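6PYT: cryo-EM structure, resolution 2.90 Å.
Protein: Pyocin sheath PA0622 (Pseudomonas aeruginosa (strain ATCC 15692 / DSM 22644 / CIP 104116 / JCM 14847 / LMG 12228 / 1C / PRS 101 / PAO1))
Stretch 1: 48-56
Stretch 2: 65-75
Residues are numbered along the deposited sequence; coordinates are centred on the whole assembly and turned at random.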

ATOM      1  N   LEU B  48     -43.153  35.813 -36.364  1.00 49.64           N
ATOM      2  CA  LEU B  48     -41.998  35.384 -35.582  1.00 49.64           C
ATOM      3  C   LEU B  48     -41.264  34.270 -36.308  1.00 49.64           C
ATOM      4  O   LEU B  48     -41.874  33.287 -36.737  1.00 49.64           O
ATOM      5  CB  LEU B  48     -42.405  34.934 -34.174  1.00 49.64           C
ATOM      6  CG  LEU B  48     -41.319  34.395 -33.231  1.00 49.64           C
ATOM      7  CD1 LEU B  48     -41.495  34.898 -31.836  1.00 49.64           C
ATOM      8  CD2 LEU B  48     -41.365  32.874 -33.155  1.00 49.64           C
ATOM      9  N   LEU B  49     -39.948  34.413 -36.404  1.00 51.28           N
ATOM     10  CA  LEU B  49     -39.099  33.534 -37.191  1.00 51.28           C
ATOM     11  C   LEU B  49     -38.054  32.907 -36.289  1.00 51.28           C
ATOM     12  O   LEU B  49     -37.455  33.595 -35.458  1.00 51.28           O
ATOM     13  CB  LEU B  49     -38.423  34.308 -38.320  1.00 51.28           C
ATOM     14  CG  LEU B  49     -39.102  34.446 -39.679  1.00 51.28           C
ATOM     15  CD1 LEU B  49     -40.397  35.157 -39.613  1.00 51.28           C
ATOM     16  CD2 LEU B  49     -38.184  35.256 -40.528  1.00 51.28           C
ATOM     17  N   THR B  50     -37.853  31.596 -36.439  1.00 53.26           N
ATOM     18  CA  THR B  50     -36.810  30.881 -35.720  1.00 53.26           C
ATOM     19  C   THR B  50     -35.927  30.031 -36.622  1.00 53.26           C
ATOM     20  O   THR B  50     -35.077  29.300 -36.104  1.00 53.26           O
ATOM     21  CB  THR B  50     -37.408  29.966 -34.638  1.00 53.26           C
ATOM     22  OG1 THR B  50     -38.261  28.991 -35.250  1.00 53.26           O
ATOM     23  CG2 THR B  50     -38.197  30.751 -33.593  1.00 53.26           C
ATOM     24  N   SER B  51     -36.102  30.084 -37.940  1.00 53.71           N
ATOM     25  CA  SER B  51     -35.379  29.185 -38.829  1.00 53.71           C
ATOM     26  C   SER B  51     -35.290  29.799 -40.216  1.00 53.71           C
ATOM     27  O   SER B  51     -36.084  30.666 -40.581  1.00 53.71           O
ATOM     28  CB  SER B  51     -36.061  27.816 -38.919  1.00 53.71           C
ATOM     29  OG  SER B  51     -36.042  27.134 -37.681  1.00 53.71           O
ATOM     30  N   LYS B  52     -34.310  29.326 -40.992  1.00 54.44           N
ATOM     31  CA  LYS B  52     -34.280  29.661 -42.411  1.00 54.44           C
ATOM     32  C   LYS B  52     -35.451  29.039 -43.154  1.00 54.44           C
ATOM     33  O   LYS B  52     -35.911  29.594 -44.157  1.00 54.44           O
ATOM     34  CB  LYS B  52     -32.973  29.208 -43.052  1.00 54.44           C
ATOM     35  CG  LYS B  52     -31.771  30.022 -42.657  1.00 54.44           C
ATOM     36  CD  LYS B  52     -30.548  29.592 -43.434  1.00 54.44           C
ATOM     37  CE  LYS B  52     -29.343  30.405 -43.015  1.00 54.44           C
ATOM     38  NZ  LYS B  52     -28.107  30.038 -43.743  1.00 54.44           N
ATOM     39  N   LYS B  53     -35.936  27.888 -42.684  1.00 55.37           N
ATOM     40  CA  LYS B  53     -37.149  27.315 -43.250  1.00 55.37           C
ATOM     41  C   LYS B  53     -38.363  28.166 -42.906  1.00 55.37           C
ATOM     42  O   LYS B  53     -39.239  28.374 -43.749  1.00 55.37           O
ATOM     43  CB  LYS B  53     -37.331  25.886 -42.746  1.00 55.37           C
ATOM     44  CG  LYS B  53     -38.523  25.152 -43.318  1.00 55.37           C
ATOM     45  CD  LYS B  53     -38.307  24.784 -44.774  1.00 55.37           C
ATOM     46  CE  LYS B  53     -39.466  23.943 -45.298  1.00 55.37           C
ATOM     47  NZ  LYS B  53     -39.330  23.602 -46.742  1.00 55.37           N
ATOM     48  N   ASP B  54     -38.417  28.690 -41.680  1.00 54.22           N
ATOM     49  CA  ASP B  54     -39.514  29.563 -41.287  1.00 54.22           C
ATOM     50  C   ASP B  54     -39.446  30.920 -41.968  1.00 54.22           C
ATOM     51  O   ASP B  54     -40.468  31.601 -42.062  1.00 54.22           O
ATOM     52  CB  ASP B  54     -39.524  29.748 -39.773  1.00 54.22           C
ATOM     53  N   ALA B  55     -38.266  31.323 -42.436  1.00 53.60           N
ATOM     54  CA  ALA B  55     -38.133  32.554 -43.201  1.00 53.60           C
ATOM     55  C   ALA B  55     -38.498  32.353 -44.660  1.00 53.60           C
ATOM     56  O   ALA B  55     -38.980  33.286 -45.305  1.00 53.60           O
ATOM     57  CB  ALA B  55     -36.704  33.082 -43.100  1.00 53.60           C
ATOM     58  N   ALA B  56     -38.258  31.161 -45.196  1.00 54.38           N
ATOM     59  CA  ALA B  56     -38.582  30.854 -46.580  1.00 54.38           C
ATOM     60  C   ALA B  56     -39.964  30.246 -46.743  1.00 54.38           C
ATOM     61  O   ALA B  56     -40.404  30.044 -47.878  1.00 54.38           O
ATOM     62  CB  ALA B  56     -37.537  29.909 -47.171  1.00 54.38           C
TER
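Stretch 2, residues 65-75: IYLACEAIYNR

Stretch 1 enters as the end of a strand (Leu48 and Leu49), turns through Thr50 and Ser51, and becomes helical from Lys52 onward. Stretch 2 is helical from its first residue, Ile65, through most of its length. The two helices run almost exactly antiparallel, with 172° between their N-to-C directions and a closest axial approach of 9.5 Å, so the register runs in reverse: Lys52 CA lies 6.3 Å from Glu70 CA, and Ala55 CA 5.8 Å from Tyr66 CA. Between them the stretches bury 499 Å², both sides summed.

Two small side chains, Ala55 and Cys69, meet between the helices. Ala55 points toward stretch 2, its CB 3.8 Å from Cys69 CB and 3.7 Å from Tyr66 CD1. The CA-to-CB bond of Tyr66 (chi1 t) points sideways to stretch 1, but the end of its side chain comes nearer: Ala55 CB and Lys52 O meet the ring edge, the latter 3.3 Å from Tyr66 CE1, and Ala56 CB approaches Tyr66 CE1 obliquely at 3.6 Å. One turn along stretch 2 from Tyr66, Cys69 also meets the strand residue Leu49, with Leu49 CD2 3.6 Å from Cys69 SG.

Tyr73 (chi1 m) points toward stretch 1, and its ring packs against the backbone between strand and helix. Its OH lies 3.1 Å from Leu49 O, near the ring plane, while Ser51 O approaches Tyr73 CE2 obliquely at 3.2 Å. Ser51 O also accepts the helical hydrogen bond from Ala55 N at 2.9 Å.

Lys52 starts sideways, with chi1 m and the remaining torsions t, and this extended chain carries its amine to the far end of stretch 2. On the way Lys52 CE passes 3.7 Å from Tyr73 CB; at the tip Lys52 NZ donates a 2.6 Å hydrogen bond to Asn74 OD1. Lys53 points away and makes no contact with stretch 2.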

ATOM      1  N   ILE B  65     -36.405  39.957 -47.740  1.00 52.53           N
ATOM      2  CA  ILE B  65     -36.538  39.547 -46.345  1.00 52.53           C
ATOM      3  C   ILE B  65     -35.640  38.355 -46.065  1.00 52.53           C
ATOM      4  O   ILE B  65     -34.864  38.354 -45.104  1.00 52.53           O
ATOM      5  CB  ILE B  65     -38.001  39.199 -46.021  1.00 52.53           C
ATOM      6  CG1 ILE B  65     -38.912  40.418 -46.077  1.00 52.53           C
ATOM      7  CG2 ILE B  65     -38.077  38.562 -44.644  1.00 52.53           C
ATOM      8  CD1 ILE B  65     -38.770  41.315 -44.901  1.00 52.53           C
ATOM      9  N   TYR B  66     -35.744  37.320 -46.904  1.00 53.10           N
ATOM     10  CA  TYR B  66     -35.039  36.067 -46.664  1.00 53.10           C
ATOM     11  C   TYR B  66     -33.531  36.231 -46.764  1.00 53.10           C
ATOM     12  O   TYR B  66     -32.794  35.563 -46.031  1.00 53.10           O
ATOM     13  CB  TYR B  66     -35.513  35.001 -47.649  1.00 53.10           C
ATOM     14  CG  TYR B  66     -34.817  33.678 -47.472  1.00 53.10           C
ATOM     15  CD1 TYR B  66     -35.127  32.857 -46.408  1.00 53.10           C
ATOM     16  CD2 TYR B  66     -33.842  33.260 -48.361  1.00 53.10           C
ATOM     17  CE1 TYR B  66     -34.487  31.653 -46.232  1.00 53.10           C
ATOM     18  CE2 TYR B  66     -33.195  32.056 -48.191  1.00 53.10           C
ATOM     19  CZ  TYR B  66     -33.525  31.258 -47.126  1.00 53.10           C
ATOM     20  OH  TYR B  66     -32.891  30.054 -46.950  1.00 53.10           O
ATOM     21  N   LEU B  67     -33.060  37.112 -47.649  1.00 52.97           N
ATOM     22  CA  LEU B  67     -31.631  37.390 -47.716  1.00 52.97           C
ATOM     23  C   LEU B  67     -31.149  38.098 -46.461  1.00 52.97           C
ATOM     24  O   LEU B  67     -30.011  37.892 -46.034  1.00 52.97           O
ATOM     25  CB  LEU B  67     -31.310  38.227 -48.949  1.00 52.97           C
ATOM     26  CG  LEU B  67     -31.624  37.555 -50.284  1.00 52.97           C
ATOM     27  CD1 LEU B  67     -31.355  38.504 -51.429  1.00 52.97           C
ATOM     28  CD2 LEU B  67     -30.862  36.260 -50.456  1.00 52.97           C
ATOM     29  N   ALA B  68     -32.005  38.917 -45.853  1.00 50.43           N
ATOM     30  CA  ALA B  68     -31.683  39.508 -44.564  1.00 50.43           C
ATOM     31  C   ALA B  68     -31.785  38.494 -43.438  1.00 50.43           C
ATOM     32  O   ALA B  68     -31.023  38.571 -42.472  1.00 50.43           O
ATOM     33  CB  ALA B  68     -32.607  40.684 -44.285  1.00 50.43           C
ATOM     34  N   CYS B  69     -32.712  37.543 -43.540  1.00 50.42           N
ATOM     35  CA  CYS B  69     -32.852  36.530 -42.505  1.00 50.42           C
ATOM     36  C   CYS B  69     -31.801  35.440 -42.628  1.00 50.42           C
ATOM     37  O   CYS B  69     -31.386  34.878 -41.614  1.00 50.42           O
ATOM     38  CB  CYS B  69     -34.249  35.924 -42.555  1.00 50.42           C
ATOM     39  SG  CYS B  69     -35.538  37.102 -42.178  1.00 50.42           S
ATOM     40  N   GLU B  70     -31.359  35.127 -43.848  1.00 51.05           N
ATOM     41  CA  GLU B  70     -30.205  34.250 -44.007  1.00 51.05           C
ATOM     42  C   GLU B  70     -28.939  34.912 -43.482  1.00 51.05           C
ATOM     43  O   GLU B  70     -28.046  34.230 -42.967  1.00 51.05           O
ATOM     44  CB  GLU B  70     -30.040  33.866 -45.478  1.00 51.05           C
ATOM     45  N   ALA B  71     -28.864  36.241 -43.566  1.00 48.89           N
ATOM     46  CA  ALA B  71     -27.729  36.985 -43.040  1.00 48.89           C
ATOM     47  C   ALA B  71     -27.632  36.922 -41.525  1.00 48.89           C
ATOM     48  O   ALA B  71     -26.542  37.114 -40.980  1.00 48.89           O
ATOM     49  CB  ALA B  71     -27.822  38.441 -43.478  1.00 48.89           C
ATOM     50  N   ILE B  72     -28.735  36.671 -40.835  1.00 48.72           N
ATOM     51  CA  ILE B  72     -28.719  36.588 -39.381  1.00 48.72           C
ATOM     52  C   ILE B  72     -28.533  35.153 -38.916  1.00 48.72           C
ATOM     53  O   ILE B  72     -27.781  34.887 -37.978  1.00 48.72           O
ATOM     54  CB  ILE B  72     -30.014  37.212 -38.828  1.00 48.72           C
ATOM     55  CG1 ILE B  72     -30.086  38.679 -39.229  1.00 48.72           C
ATOM     56  CG2 ILE B  72     -30.071  37.107 -37.330  1.00 48.72           C
ATOM     57  CD1 ILE B  72     -31.404  39.317 -38.953  1.00 48.72           C
ATOM     58  N   TYR B  73     -29.169  34.208 -39.598  1.00 50.61           N
ATOM     59  CA  TYR B  73     -29.124  32.808 -39.207  1.00 50.61           C
ATOM     60  C   TYR B  73     -27.796  32.135 -39.514  1.00 50.61           C
ATOM     61  O   TYR B  73     -27.569  31.021 -39.037  1.00 50.61           O
ATOM     62  CB  TYR B  73     -30.273  32.080 -39.891  1.00 50.61           C
ATOM     63  CG  TYR B  73     -31.606  32.411 -39.282  1.00 50.61           C
ATOM     64  CD1 TYR B  73     -31.705  32.714 -37.941  1.00 50.61           C
ATOM     65  CD2 TYR B  73     -32.748  32.500 -40.059  1.00 50.61           C
ATOM     66  CE1 TYR B  73     -32.902  33.028 -37.376  1.00 50.61           C
ATOM     67  CE2 TYR B  73     -33.957  32.837 -39.501  1.00 50.61           C
ATOM     68  CZ  TYR B  73     -34.026  33.090 -38.157  1.00 50.61           C
ATOM     69  OH  TYR B  73     -35.223  33.421 -37.581  1.00 50.61           O
ATOM     70  N   ASN B  74     -26.913  32.772 -40.279  1.00 51.11           N
ATOM     71  CA  ASN B  74     -25.569  32.241 -40.435  1.00 51.11           C
ATOM     72  C   ASN B  74     -24.697  32.507 -39.221  1.00 51.11           C
ATOM     73  O   ASN B  74     -23.636  31.888 -39.093  1.00 51.11           O
ATOM     74  CB  ASN B  74     -24.890  32.835 -41.666  1.00 51.11           C
ATOM     75  CG  ASN B  74     -25.527  32.382 -42.953  1.00 51.11           C
ATOM     76  OD1 ASN B  74     -25.959  31.240 -43.076  1.00 51.11           O
ATOM     77  ND2 ASN B  74     -25.573  33.273 -43.932  1.00 51.11           N
ATOM     78  N   ARG B  75     -25.111  33.401 -38.337  1.00 48.59           N
ATOM     79  CA  ARG B  75     -24.311  33.746 -37.177  1.00 48.59           C
ATOM     80  C   ARG B  75     -24.992  33.422 -35.862  1.00 48.59           C
ATOM     81  O   ARG B  75     -24.334  32.942 -34.938  1.00 48.59           O
ATOM     82  CB  ARG B  75     -23.944  35.230 -37.234  1.00 48.59           C
ATOM     83  CG  ARG B  75     -22.972  35.671 -36.171  1.00 48.59           C
ATOM     84  CD  ARG B  75     -21.745  34.791 -36.195  1.00 48.59           C
ATOM     85  NE  ARG B  75     -20.650  35.305 -35.407  1.00 48.59           N
ATOM     86  CZ  ARG B  75     -19.649  34.561 -34.964  1.00 48.59           C
ATOM     87  NH1 ARG B  75     -19.653  33.253 -35.179  1.00 48.59           N
ATOM     88  NH2 ARG B  75     -18.664  35.106 -34.282  1.00 48.59           N
TER